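Local atomic coordinates of probable protein phosphatase 2C 50 (Oryza sativa subsp. japonica, PDB entry 5ZCG), a protein that probably removes phosphate groups from phosphoserine and phosphothreonine residues of proteins, as a magnesium-dependent phosphatase of the PP2C family. Residues 100-111 and 228-236. The protein carries 5 engineered substitutions. Sequence-based numbering, arbitrary orientation.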
loop_
_atom_site.group_PDB
_atom_site.type_symbol
_atom_site.label_atom_id
_atom_site.label_comp_id
_atom_site.label_asym_id
_atom_site.label_seq_id
_atom_site.Cartn_x
_atom_site.Cartn_y
_atom_site.Cartn_z
ATOM N N LYS A 100 -23.576 5.744 -12.451
ATOM C CA LYS A 100 -22.453 6.000 -11.559
ATOM C C LYS A 100 -22.416 4.975 -10.436
ATOM O O LYS A 100 -21.332 4.542 -10.022
ATOM C CB LYS A 100 -22.535 7.416 -10.994
ATOM C CG LYS A 100 -21.390 7.769 -10.060
ATOM C CD LYS A 100 -20.054 7.713 -10.789
ATOM C CE LYS A 100 -18.961 8.417 -10.001
ATOM N NZ LYS A 100 -18.754 7.792 -8.669
ATOM N N GLU A 101 -23.590 4.550 -9.955
ATOM C CA GLU A 101 -23.630 3.545 -8.902
ATOM C C GLU A 101 -23.053 2.225 -9.391
ATOM O O GLU A 101 -22.336 1.545 -8.653
ATOM C CB GLU A 101 -25.066 3.357 -8.412
ATOM C CG GLU A 101 -25.493 4.336 -7.327
ATOM C CD GLU A 101 -26.968 4.214 -6.977
ATOM O OE1 GLU A 101 -27.512 3.090 -7.051
ATOM O OE2 GLU A 101 -27.583 5.244 -6.629
ATOM N N HIS A 102 -23.334 1.853 -10.639
ATOM C CA HIS A 102 -22.812 0.594 -11.153
ATOM C C HIS A 102 -21.327 0.675 -11.476
ATOM O O HIS A 102 -20.614 -0.320 -11.314
ATOM C CB HIS A 102 -23.624 0.146 -12.364
ATOM C CG HIS A 102 -24.907 -0.523 -11.991
ATOM N ND1 HIS A 102 -25.090 -1.886 -12.080
ATOM C CD2 HIS A 102 -26.058 -0.021 -11.484
ATOM C CE1 HIS A 102 -26.309 -2.192 -11.671
ATOM N NE2 HIS A 102 -26.918 -1.077 -11.307
ATOM N N TRP A 103 -20.837 1.830 -11.933
ATOM C CA TRP A 103 -19.391 1.991 -12.068
ATOM C C TRP A 103 -18.716 1.830 -10.713
ATOM O O TRP A 103 -17.724 1.091 -10.576
ATOM C CB TRP A 103 -19.064 3.359 -12.668
ATOM C CG TRP A 103 -19.152 3.419 -14.166
ATOM C CD1 TRP A 103 -19.991 4.201 -14.909
ATOM C CD2 TRP A 103 -18.358 2.680 -15.105
ATOM N NE1 TRP A 103 -19.771 3.993 -16.252
ATOM C CE2 TRP A 103 -18.776 3.062 -16.398
ATOM C CE3 TRP A 103 -17.336 1.732 -14.978
ATOM C CZ2 TRP A 103 -18.204 2.531 -17.556
ATOM C CZ3 TRP A 103 -16.775 1.201 -16.130
ATOM C CH2 TRP A 103 -17.210 1.603 -17.400
ATOM N N ASP A 104 -19.275 2.493 -9.689
ATOM C CA ASP A 104 -18.775 2.356 -8.326
ATOM C C ASP A 104 -18.768 0.900 -7.895
ATOM O O ASP A 104 -17.783 0.420 -7.329
ATOM C CB ASP A 104 -19.634 3.168 -7.356
ATOM C CG ASP A 104 -19.515 4.659 -7.568
ATOM O OD1 ASP A 104 -18.609 5.090 -8.313
ATOM O OD2 ASP A 104 -20.335 5.400 -6.985
ATOM N N ASP A 105 -19.858 0.177 -8.168
ATOM C CA ASP A 105 -19.976 -1.188 -7.676
ATOM C C ASP A 105 -19.021 -2.129 -8.397
ATOM O O ASP A 105 -18.396 -2.983 -7.763
ATOM C CB ASP A 105 -21.418 -1.676 -7.817
ATOM C CG ASP A 105 -21.607 -3.082 -7.290
ATOM O OD1 ASP A 105 -21.479 -3.276 -6.066
ATOM O OD2 ASP A 105 -21.880 -3.993 -8.097
ATOM N N VAL A 106 -18.893 -1.999 -9.718
ATOM C CA VAL A 106 -18.020 -2.915 -10.441
ATOM C C VAL A 106 -16.561 -2.676 -10.051
ATOM O O VAL A 106 -15.806 -3.630 -9.812
ATOM C CB VAL A 106 -18.257 -2.815 -11.965
ATOM C CG1 VAL A 106 -17.785 -1.484 -12.534
ATOM C CG2 VAL A 106 -17.577 -3.972 -12.686
ATOM N N PHE A 107 -16.159 -1.410 -9.883
ATOM C CA PHE A 107 -14.776 -1.170 -9.474
ATOM C C PHE A 107 -14.546 -1.565 -8.016
ATOM O O PHE A 107 -13.493 -2.127 -7.679
ATOM C CB PHE A 107 -14.402 0.291 -9.708
ATOM C CG PHE A 107 -13.822 0.553 -11.069
ATOM C CD1 PHE A 107 -12.594 0.017 -11.428
ATOM C CD2 PHE A 107 -14.501 1.330 -11.984
ATOM C CE1 PHE A 107 -12.062 0.253 -12.673
ATOM C CE2 PHE A 107 -13.971 1.567 -13.237
ATOM C CZ PHE A 107 -12.749 1.028 -13.580
ATOM N N THR A 108 -15.521 -1.304 -7.141
ATOM C CA THR A 108 -15.393 -1.692 -5.740
ATOM C C THR A 108 -15.257 -3.202 -5.607
ATOM O O THR A 108 -14.393 -3.695 -4.870
ATOM C CB THR A 108 -16.601 -1.184 -4.949
ATOM O OG1 THR A 108 -16.545 0.244 -4.854
ATOM C CG2 THR A 108 -16.628 -1.785 -3.546
ATOM N N LYS A 109 -16.101 -3.952 -6.327
ATOM C CA LYS A 109 -16.052 -5.407 -6.270
ATOM C C LYS A 109 -14.764 -5.949 -6.875
ATOM O O LYS A 109 -14.197 -6.916 -6.359
ATOM C CB LYS A 109 -17.270 -6.003 -6.985
ATOM C CG LYS A 109 -18.473 -6.276 -6.082
ATOM C CD LYS A 109 -18.926 -5.019 -5.352
ATOM C CE LYS A 109 -19.649 -5.341 -4.053
ATOM N NZ LYS A 109 -19.647 -4.171 -3.127
ATOM N N CYS A 110 -14.279 -5.343 -7.964
ATOM C CA CYS A 110 -13.016 -5.796 -8.543
ATOM C C CYS A 110 -11.857 -5.588 -7.570
ATOM O O CYS A 110 -11.058 -6.506 -7.326
ATOM C CB CYS A 110 -12.758 -5.065 -9.861
ATOM S SG CYS A 110 -11.030 -5.081 -10.406
ATOM N N PHE A 111 -11.759 -4.385 -6.991
ATOM C CA PHE A 111 -10.676 -4.106 -6.048
ATOM C C PHE A 111 -10.780 -4.997 -4.814
ATOM O O PHE A 111 -9.765 -5.497 -4.308
ATOM C CB PHE A 111 -10.689 -2.628 -5.652
ATOM C CG PHE A 111 -9.965 -1.721 -6.625
ATOM C CD1 PHE A 111 -10.070 -1.915 -7.995
ATOM C CD2 PHE A 111 -9.187 -0.669 -6.163
ATOM C CE1 PHE A 111 -9.407 -1.082 -8.888
ATOM C CE2 PHE A 111 -8.521 0.171 -7.051
ATOM C CZ PHE A 111 -8.631 -0.035 -8.414
ATOM N N PRO A 228 -9.769 -1.479 0.917
ATOM C CA PRO A 228 -9.430 -1.481 -0.511
ATOM C C PRO A 228 -10.515 -0.875 -1.384
ATOM O O PRO A 228 -10.645 -1.247 -2.555
ATOM C CB PRO A 228 -9.252 -2.969 -0.807
ATOM C CG PRO A 228 -10.288 -3.635 0.106
ATOM C CD PRO A 228 -10.470 -2.722 1.316
ATOM N N LYS A 229 -11.282 0.066 -0.843
ATOM C CA LYS A 229 -12.438 0.588 -1.560
ATOM C C LYS A 229 -12.010 1.768 -2.416
ATOM O O LYS A 229 -11.501 2.758 -1.874
ATOM C CB LYS A 229 -13.532 1.016 -0.599
ATOM C CG LYS A 229 -14.638 1.832 -1.260
ATOM C CD LYS A 229 -15.997 1.531 -0.658
ATOM C CE LYS A 229 -17.094 2.378 -1.287
ATOM N NZ LYS A 229 -17.436 1.921 -2.662
ATOM N N PRO A 230 -12.209 1.724 -3.728
ATOM C CA PRO A 230 -11.752 2.818 -4.585
ATOM C C PRO A 230 -12.787 3.932 -4.675
ATOM O O PRO A 230 -13.983 3.738 -4.441
ATOM C CB PRO A 230 -11.578 2.136 -5.947
ATOM C CG PRO A 230 -12.633 1.067 -5.953
ATOM C CD PRO A 230 -12.812 0.625 -4.505
ATOM N N GLU A 231 -12.288 5.126 -4.975
ATOM C CA GLU A 231 -13.125 6.247 -5.368
ATOM C C GLU A 231 -13.112 6.329 -6.888
ATOM O O GLU A 231 -12.042 6.268 -7.510
ATOM C CB GLU A 231 -12.639 7.557 -4.745
ATOM C CG GLU A 231 -13.353 7.911 -3.447
ATOM C CD GLU A 231 -12.729 9.100 -2.733
ATOM O OE1 GLU A 231 -12.691 10.203 -3.321
ATOM O OE2 GLU A 231 -12.275 8.927 -1.580
ATOM N N VAL A 232 -14.297 6.434 -7.480
ATOM C CA VAL A 232 -14.481 6.310 -8.920
ATOM C C VAL A 232 -14.954 7.638 -9.497
ATOM O O VAL A 232 -15.794 8.327 -8.908
ATOM C CB VAL A 232 -15.474 5.174 -9.240
ATOM C CG1 VAL A 232 -15.621 4.971 -10.751
ATOM C CG2 VAL A 232 -15.027 3.882 -8.557
ATOM N N MET A 233 -14.409 7.992 -10.658
ATOM C CA MET A 233 -14.808 9.180 -11.396
ATOM C C MET A 233 -15.035 8.803 -12.853
ATOM O O MET A 233 -14.210 8.106 -13.452
ATOM C CB MET A 233 -13.748 10.282 -11.284
ATOM C CG MET A 233 -14.301 11.696 -11.365
ATOM S SD MET A 233 -13.056 12.946 -10.969
ATOM C CE MET A 233 -12.663 12.524 -9.275
ATOM N N VAL A 234 -16.166 9.229 -13.411
ATOM C CA VAL A 234 -16.493 9.024 -14.820
ATOM C C VAL A 234 -16.400 10.371 -15.524
ATOM O O VAL A 234 -17.123 11.311 -15.171
ATOM C CB VAL A 234 -17.890 8.408 -14.998
ATOM C CG1 VAL A 234 -18.160 8.135 -16.472
ATOM C CG2 VAL A 234 -18.023 7.136 -14.180
ATOM N N VAL A 235 -15.504 10.484 -16.501
ATOM C CA VAL A 235 -15.282 11.769 -17.157
ATOM C C VAL A 235 -15.413 11.598 -18.666
ATOM O O VAL A 235 -14.599 10.910 -19.302
ATOM C CB VAL A 235 -13.928 12.388 -16.748
ATOM C CG1 VAL A 235 -12.803 11.379 -16.825
ATOM C CG2 VAL A 235 -13.606 13.605 -17.603
ATOM N N PRO A 236 -16.448 12.168 -19.275
ATOM C CA PRO A 236 -16.542 12.130 -20.736
ATOM C C PRO A 236 -15.396 12.912 -21.359
ATOM O O PRO A 236 -15.003 13.975 -20.872
ATOM C CB PRO A 236 -17.903 12.778 -21.027
ATOM C CG PRO A 236 -18.270 13.513 -19.771
ATOM C CD PRO A 236 -17.642 12.755 -18.646
HETATM O O HOH W 1 -17.015 6.664 -5.820
HETATM O O HOH W 2 -13.442 -2.375 -2.758
#
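Val232 and Pro230 present their side chains to one flank of helix 100-111. Val232 CG2 lies 3.8 Å from Phe107 CB, while its CG1 approaches the Phe107 ring obliquely. Val234 CG2 meets the Trp103 indole obliquely, 3.6 Å from Trp103 CD1. Trp103 NE1 forms a hydrogen bond with Leu33 O, outside the two segments. Pro230 covers one face of the Phe111 ring in a CH-pi contact, its CB 4.1 Å from the ring centroid. Pro228 O sits at the edge of the same ring.

The PP2C fold is a beta sandwich flanked by helices. Here helix 99-118 packs against strand 231-236, which pairs with strand 155-161. The N-to-C directions of helix 100-111 and strand 231-236 differ by 136°, obliquely antiparallel. Phe107 and Phe111 also reach strands 155-161 and 143-151.

Polar bonds line the outer side. The Lys100 chain bends at chi2 (62°) and chi4 (60°), which brings NZ to a 3.0 Å hydrogen bond with Val232 O, from above the carbonyl plane. The same NZ forms a salt bridge with Asp104 OD1, which accepts through its syn lone pair. Lys229 NZ donates to Thr108 OG1 at 2.9 Å. That hydroxyl donates in turn to Asp104 O, which Thr108 N reaches from the opposite face. One water links Thr108 O (2.7 Å) to Pro228 O (3.0 Å).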